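Local coordinates for putative ATP-grasp superfamily protein (Archaeoglobus fulgidus, PDB 3DF7) that is of unknown function but, as a putative member of the ATP-grasp superfamily, probably binds ATP and a metal ion, at residues Pro125-Lys139 with Gly150-Phe164. Numbering follows the deposited sequence.
Sequences PQTSLRPLDCKFIIK and GFSDEVPDGHIAQEF
Gln162, on the middle strand 159-163, runs past Pro125 to Thr127 on one neighbouring strand, its OE1 near Lys139 of the other. Its CB lies near Gln126 O; CG, anti to the backbone N (chi1 -174°), and CD pass the Pro125 ring, Gln162 CD 3.4 Å from Pro125 CG. At the end Gln162 NE2 donates to Thr127 OG1 (3.1 Å), which lies almost in the amide plane, while Gln162 OE1 lies on the Lys139 side, 3.7 Å from Lys139 NZ, a proximity and not a bond. Thr127 OG1 donates its own hydrogen bond to Pro125 O, leaving the oxygen to accept from the amide. A leucine in place of Gln162 would probably leave Thr127 OG1 without its amide donor. Next along the strand, the extended side chain of Glu163 brings OE1 to Gln126 N (2.9 Å), using its anti lone pair in a nearly straight bond, while Glu163 N binds Gln126 O; its CB rests on Cys134 SG. Ala161 CB packs against Phe136 CD1 at 3.7 Å. Ile138 CD1 presses tightly on Ser152 CB (3.4 Å) and also meets Pro156 CD. Paired backbone bonds tie Ser128 to Ala161 and Ile137 to Gln162, and helix 111-118 touches Thr127, Lys139 and Ile160. The result is a three-stranded antiparallel sheet with 159-163 at its centre, consistent with the small lid-like subdomain of ATP-grasp folds, which closes over the nucleotide in relatives.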
loop_
_atom_site.group_PDB
_atom_site.type_symbol
_atom_site.label_atom_id
_atom_site.label_comp_id
_atom_site.label_asym_id
_atom_site.label_seq_id
_atom_site.Cartn_x
_atom_site.Cartn_y
_atom_site.Cartn_z
ATOM N N PRO A 125 -1.451 -12.177 -15.097
ATOM C CA PRO A 125 -2.499 -12.325 -16.109
ATOM C C PRO A 125 -2.041 -11.778 -17.459
ATOM O O PRO A 125 -1.120 -10.959 -17.524
ATOM C CB PRO A 125 -3.660 -11.529 -15.518
ATOM C CG PRO A 125 -2.974 -10.445 -14.757
ATOM C CD PRO A 125 -1.807 -11.152 -14.098
ATOM N N GLN A 126 -2.662 -12.242 -18.539
ATOM C CA GLN A 126 -2.301 -11.742 -19.857
ATOM C C GLN A 126 -2.466 -10.231 -19.796
ATOM O O GLN A 126 -3.461 -9.737 -19.266
ATOM C CB GLN A 126 -3.229 -12.314 -20.929
ATOM C CG GLN A 126 -3.021 -13.788 -21.226
ATOM C CD GLN A 126 -3.844 -14.245 -22.414
ATOM O OE1 GLN A 126 -3.801 -13.630 -23.484
ATOM N NE2 GLN A 126 -4.596 -15.325 -22.238
ATOM N N THR A 127 -1.488 -9.504 -20.323
ATOM C CA THR A 127 -1.528 -8.043 -20.315
ATOM C C THR A 127 -1.098 -7.508 -21.675
ATOM O O THR A 127 -0.200 -8.063 -22.311
ATOM C CB THR A 127 -0.597 -7.473 -19.226
ATOM O OG1 THR A 127 -0.911 -8.082 -17.967
ATOM C CG2 THR A 127 -0.773 -5.957 -19.102
ATOM N N SER A 128 -1.733 -6.426 -22.114
ATOM C CA SER A 128 -1.422 -5.846 -23.415
ATOM C C SER A 128 -1.729 -4.352 -23.454
ATOM O O SER A 128 -2.334 -3.810 -22.532
ATOM C CB SER A 128 -2.232 -6.569 -24.498
ATOM O OG SER A 128 -1.935 -6.066 -25.789
ATOM N N LEU A 129 -1.297 -3.689 -24.523
ATOM C CA LEU A 129 -1.553 -2.261 -24.684
ATOM C C LEU A 129 -2.748 -2.086 -25.622
ATOM O O LEU A 129 -3.161 -0.967 -25.937
ATOM C CB LEU A 129 -0.314 -1.557 -25.249
ATOM C CG LEU A 129 0.910 -1.527 -24.322
ATOM C CD1 LEU A 129 2.116 -0.954 -25.049
ATOM C CD2 LEU A 129 0.588 -0.685 -23.092
ATOM N N ARG A 130 -3.291 -3.214 -26.065
ATOM C CA ARG A 130 -4.447 -3.236 -26.951
ATOM C C ARG A 130 -5.424 -4.299 -26.452
ATOM O O ARG A 130 -5.077 -5.109 -25.599
ATOM C CB ARG A 130 -3.993 -3.526 -28.385
ATOM C CG ARG A 130 -3.337 -2.315 -29.040
ATOM C CD ARG A 130 -2.903 -2.574 -30.465
ATOM N NE ARG A 130 -2.409 -1.350 -31.095
ATOM C CZ ARG A 130 -1.884 -1.298 -32.314
ATOM N NH1 ARG A 130 -1.781 -2.403 -33.037
ATOM N NH2 ARG A 130 -1.468 -0.140 -32.812
ATOM N N PRO A 131 -6.664 -4.303 -26.969
ATOM C CA PRO A 131 -7.646 -5.298 -26.526
ATOM C C PRO A 131 -7.131 -6.733 -26.575
ATOM O O PRO A 131 -6.356 -7.094 -27.460
ATOM C CB PRO A 131 -8.817 -5.065 -27.477
ATOM C CG PRO A 131 -8.753 -3.578 -27.703
ATOM C CD PRO A 131 -7.269 -3.367 -27.933
ATOM N N LEU A 132 -7.555 -7.538 -25.607
ATOM C CA LEU A 132 -7.164 -8.942 -25.536
ATOM C C LEU A 132 -8.335 -9.796 -26.007
ATOM O O LEU A 132 -9.480 -9.349 -25.982
ATOM C CB LEU A 132 -6.810 -9.325 -24.098
ATOM C CG LEU A 132 -5.525 -8.740 -23.512
ATOM C CD1 LEU A 132 -5.507 -8.916 -21.999
ATOM C CD2 LEU A 132 -4.326 -9.425 -24.153
ATOM N N ASP A 133 -8.052 -11.023 -26.432
ATOM C CA ASP A 133 -9.108 -11.918 -26.885
ATOM C C ASP A 133 -9.864 -12.485 -25.694
ATOM O O ASP A 133 -11.061 -12.743 -25.776
ATOM C CB ASP A 133 -8.531 -13.067 -27.717
ATOM C CG ASP A 133 -8.049 -12.613 -29.078
ATOM O OD1 ASP A 133 -8.775 -11.826 -29.723
ATOM O OD2 ASP A 133 -6.956 -13.045 -29.505
ATOM N N CYS A 134 -9.157 -12.674 -24.586
ATOM C CA CYS A 134 -9.767 -13.203 -23.371
ATOM C C CYS A 134 -10.513 -12.088 -22.647
ATOM O O CYS A 134 -10.294 -10.912 -22.922
ATOM C CB CYS A 134 -8.690 -13.773 -22.443
ATOM S SG CYS A 134 -7.441 -12.560 -21.915
ATOM N N LYS A 135 -11.399 -12.462 -21.729
ATOM C CA LYS A 135 -12.136 -11.472 -20.954
ATOM C C LYS A 135 -11.100 -10.597 -20.262
ATOM O O LYS A 135 -10.207 -11.102 -19.573
ATOM C CB LYS A 135 -13.013 -12.160 -19.910
ATOM C CG LYS A 135 -13.714 -11.203 -18.960
ATOM C CD LYS A 135 -14.456 -11.970 -17.888
ATOM C CE LYS A 135 -15.145 -11.040 -16.909
ATOM N NZ LYS A 135 -15.932 -11.796 -15.894
ATOM N N PHE A 136 -11.214 -9.286 -20.447
ATOM C CA PHE A 136 -10.257 -8.364 -19.853
ATOM C C PHE A 136 -10.906 -7.073 -19.376
ATOM O O PHE A 136 -12.039 -6.760 -19.732
ATOM C CB PHE A 136 -9.159 -8.032 -20.875
ATOM C CG PHE A 136 -9.608 -7.100 -21.973
ATOM C CD1 PHE A 136 -9.441 -5.721 -21.846
ATOM C CD2 PHE A 136 -10.220 -7.598 -23.122
ATOM C CE1 PHE A 136 -9.875 -4.848 -22.846
ATOM C CE2 PHE A 136 -10.660 -6.737 -24.130
ATOM C CZ PHE A 136 -10.490 -5.360 -23.995
ATOM N N ILE A 137 -10.177 -6.338 -18.549
ATOM C CA ILE A 137 -10.644 -5.054 -18.054
ATOM C C ILE A 137 -9.515 -4.094 -18.370
ATOM O O ILE A 137 -8.390 -4.523 -18.624
ATOM C CB ILE A 137 -10.881 -5.063 -16.525
ATOM C CG1 ILE A 137 -9.628 -5.559 -15.798
ATOM C CG2 ILE A 137 -12.080 -5.937 -16.186
ATOM C CD1 ILE A 137 -9.758 -5.545 -14.288
ATOM N N ILE A 138 -9.806 -2.802 -18.385
ATOM C CA ILE A 138 -8.757 -1.836 -18.652
ATOM C C ILE A 138 -8.441 -1.102 -17.361
ATOM O O ILE A 138 -9.277 -1.018 -16.464
ATOM C CB ILE A 138 -9.164 -0.807 -19.729
ATOM C CG1 ILE A 138 -10.391 -0.013 -19.270
ATOM C CG2 ILE A 138 -9.419 -1.516 -21.046
ATOM C CD1 ILE A 138 -10.658 1.218 -20.111
ATOM N N LYS A 139 -7.217 -0.600 -17.259
ATOM C CA LYS A 139 -6.808 0.153 -16.083
ATOM C C LYS A 139 -5.658 1.080 -16.451
ATOM O O LYS A 139 -4.863 0.773 -17.339
ATOM C CB LYS A 139 -6.412 -0.797 -14.949
ATOM C CG LYS A 139 -5.274 -1.746 -15.256
ATOM C CD LYS A 139 -5.428 -3.057 -14.480
ATOM C CE LYS A 139 -5.566 -2.837 -12.982
ATOM N NZ LYS A 139 -5.814 -4.120 -12.258
ATOM N N GLY A 150 -12.249 -0.994 -15.343
ATOM C CA GLY A 150 -13.542 -1.508 -15.750
ATOM C C GLY A 150 -13.524 -2.125 -17.132
ATOM O O GLY A 150 -12.485 -2.171 -17.794
ATOM N N PHE A 151 -14.680 -2.608 -17.570
ATOM C CA PHE A 151 -14.801 -3.212 -18.888
ATOM C C PHE A 151 -14.801 -2.119 -19.947
ATOM O O PHE A 151 -15.327 -1.026 -19.733
ATOM C CB PHE A 151 -16.096 -4.024 -18.990
ATOM C CG PHE A 151 -16.133 -5.221 -18.086
ATOM C CD1 PHE A 151 -15.158 -6.208 -18.177
ATOM C CD2 PHE A 151 -17.151 -5.366 -17.148
ATOM C CE1 PHE A 151 -15.195 -7.323 -17.344
ATOM C CE2 PHE A 151 -17.197 -6.476 -16.310
ATOM C CZ PHE A 151 -16.215 -7.459 -16.409
ATOM N N SER A 152 -14.200 -2.422 -21.090
ATOM C CA SER A 152 -14.131 -1.479 -22.196
ATOM C C SER A 152 -13.761 -2.239 -23.459
ATOM O O SER A 152 -12.908 -3.123 -23.429
ATOM C CB SER A 152 -13.083 -0.403 -21.910
ATOM O OG SER A 152 -12.996 0.525 -22.978
ATOM N N ASP A 153 -14.409 -1.905 -24.568
ATOM C CA ASP A 153 -14.113 -2.581 -25.820
ATOM C C ASP A 153 -12.750 -2.153 -26.341
ATOM O O ASP A 153 -12.039 -2.944 -26.955
ATOM C CB ASP A 153 -15.192 -2.273 -26.857
ATOM C CG ASP A 153 -16.566 -2.732 -26.415
ATOM O OD1 ASP A 153 -17.078 -2.195 -25.410
ATOM O OD2 ASP A 153 -17.129 -3.634 -27.064
ATOM N N GLU A 154 -12.380 -0.902 -26.084
ATOM C CA GLU A 154 -11.092 -0.389 -26.540
ATOM C C GLU A 154 -10.180 -0.019 -25.376
ATOM O O GLU A 154 -10.628 0.137 -24.241
ATOM C CB GLU A 154 -11.298 0.840 -27.428
ATOM C CG GLU A 154 -12.085 0.568 -28.702
ATOM C CD GLU A 154 -11.430 -0.483 -29.581
ATOM O OE1 GLU A 154 -10.236 -0.331 -29.912
ATOM O OE2 GLU A 154 -12.112 -1.464 -29.944
ATOM N N VAL A 155 -8.890 0.108 -25.666
ATOM C CA VAL A 155 -7.921 0.485 -24.648
ATOM C C VAL A 155 -7.501 1.928 -24.908
ATOM O O VAL A 155 -6.800 2.216 -25.877
ATOM C CB VAL A 155 -6.661 -0.403 -24.698
ATOM C CG1 VAL A 155 -5.690 0.022 -23.598
ATOM C CG2 VAL A 155 -7.048 -1.870 -24.544
ATOM N N PRO A 156 -7.931 2.861 -24.048
ATOM C CA PRO A 156 -7.548 4.260 -24.263
ATOM C C PRO A 156 -6.056 4.483 -24.024
ATOM O O PRO A 156 -5.406 3.697 -23.329
ATOM C CB PRO A 156 -8.416 5.010 -23.259
ATOM C CG PRO A 156 -8.537 4.036 -22.137
ATOM C CD PRO A 156 -8.788 2.726 -22.858
ATOM N N ASP A 157 -5.519 5.551 -24.606
ATOM C CA ASP A 157 -4.109 5.882 -24.447
ATOM C C ASP A 157 -3.791 6.039 -22.967
ATOM O O ASP A 157 -4.528 6.697 -22.236
ATOM C CB ASP A 157 -3.786 7.183 -25.186
ATOM C CG ASP A 157 -3.983 7.065 -26.684
ATOM O OD1 ASP A 157 -5.064 6.601 -27.105
ATOM O OD2 ASP A 157 -3.062 7.439 -27.442
ATOM N N GLY A 158 -2.699 5.428 -22.527
ATOM C CA GLY A 158 -2.324 5.527 -21.128
ATOM C C GLY A 158 -2.851 4.385 -20.275
ATOM O O GLY A 158 -2.573 4.328 -19.081
ATOM N N HIS A 159 -3.614 3.481 -20.886
ATOM C CA HIS A 159 -4.172 2.332 -20.173
ATOM C C HIS A 159 -3.587 1.023 -20.688
ATOM O O HIS A 159 -2.945 0.978 -21.739
ATOM C CB HIS A 159 -5.693 2.247 -20.360
ATOM C CG HIS A 159 -6.478 3.213 -19.527
ATOM N ND1 HIS A 159 -6.390 4.579 -19.681
ATOM C CD2 HIS A 159 -7.396 3.003 -18.554
ATOM C CE1 HIS A 159 -7.222 5.170 -18.842
ATOM N NE2 HIS A 159 -7.845 4.236 -18.146
ATOM N N ILE A 160 -3.809 -0.046 -19.934
ATOM C CA ILE A 160 -3.372 -1.363 -20.363
ATOM C C ILE A 160 -4.620 -2.227 -20.343
ATOM O O ILE A 160 -5.612 -1.884 -19.693
ATOM C CB ILE A 160 -2.333 -2.016 -19.407
ATOM C CG1 ILE A 160 -2.934 -2.180 -18.008
ATOM C CG2 ILE A 160 -1.060 -1.198 -19.378
ATOM C CD1 ILE A 160 -2.171 -3.161 -17.131
ATOM N N ALA A 161 -4.577 -3.326 -21.080
ATOM C CA ALA A 161 -5.673 -4.273 -21.108
ATOM C C ALA A 161 -5.131 -5.423 -20.275
ATOM O O ALA A 161 -3.961 -5.783 -20.413
ATOM C CB ALA A 161 -5.945 -4.736 -22.540
ATOM N N GLN A 162 -5.953 -5.983 -19.398
ATOM C CA GLN A 162 -5.482 -7.088 -18.581
ATOM C C GLN A 162 -6.550 -8.126 -18.321
ATOM O O GLN A 162 -7.664 -7.812 -17.896
ATOM C CB GLN A 162 -4.924 -6.584 -17.248
ATOM C CG GLN A 162 -4.274 -7.690 -16.419
ATOM C CD GLN A 162 -3.502 -7.156 -15.231
ATOM O OE1 GLN A 162 -4.084 -6.701 -14.246
ATOM N NE2 GLN A 162 -2.176 -7.200 -15.323
ATOM N N GLU A 163 -6.185 -9.373 -18.590
ATOM C CA GLU A 163 -7.067 -10.511 -18.390
ATOM C C GLU A 163 -7.699 -10.465 -17.006
ATOM O O GLU A 163 -7.022 -10.220 -16.004
ATOM C CB GLU A 163 -6.263 -11.808 -18.570
ATOM C CG GLU A 163 -6.901 -13.056 -17.958
ATOM C CD GLU A 163 -6.050 -14.300 -18.140
ATOM O OE1 GLU A 163 -4.809 -14.180 -18.149
ATOM O OE2 GLU A 163 -6.619 -15.402 -18.259
ATOM N N PHE A 164 -9.006 -10.691 -16.952
ATOM C CA PHE A 164 -9.711 -10.686 -15.681
ATOM C C PHE A 164 -9.559 -12.056 -15.047
ATOM O O PHE A 164 -9.885 -13.077 -15.660
ATOM C CB PHE A 164 -11.199 -10.393 -15.881
ATOM C CG PHE A 164 -11.973 -10.317 -14.598
ATOM C CD1 PHE A 164 -11.935 -9.169 -13.814
ATOM C CD2 PHE A 164 -12.712 -11.409 -14.154
ATOM C CE1 PHE A 164 -12.625 -9.107 -12.600
ATOM C CE2 PHE A 164 -13.406 -11.358 -12.943
ATOM C CZ PHE A 164 -13.360 -10.204 -12.166
HETATM O O HOH W 1 -10.319 -13.608 -18.296
HETATM O O HOH W 2 -13.062 -4.913 -21.257
#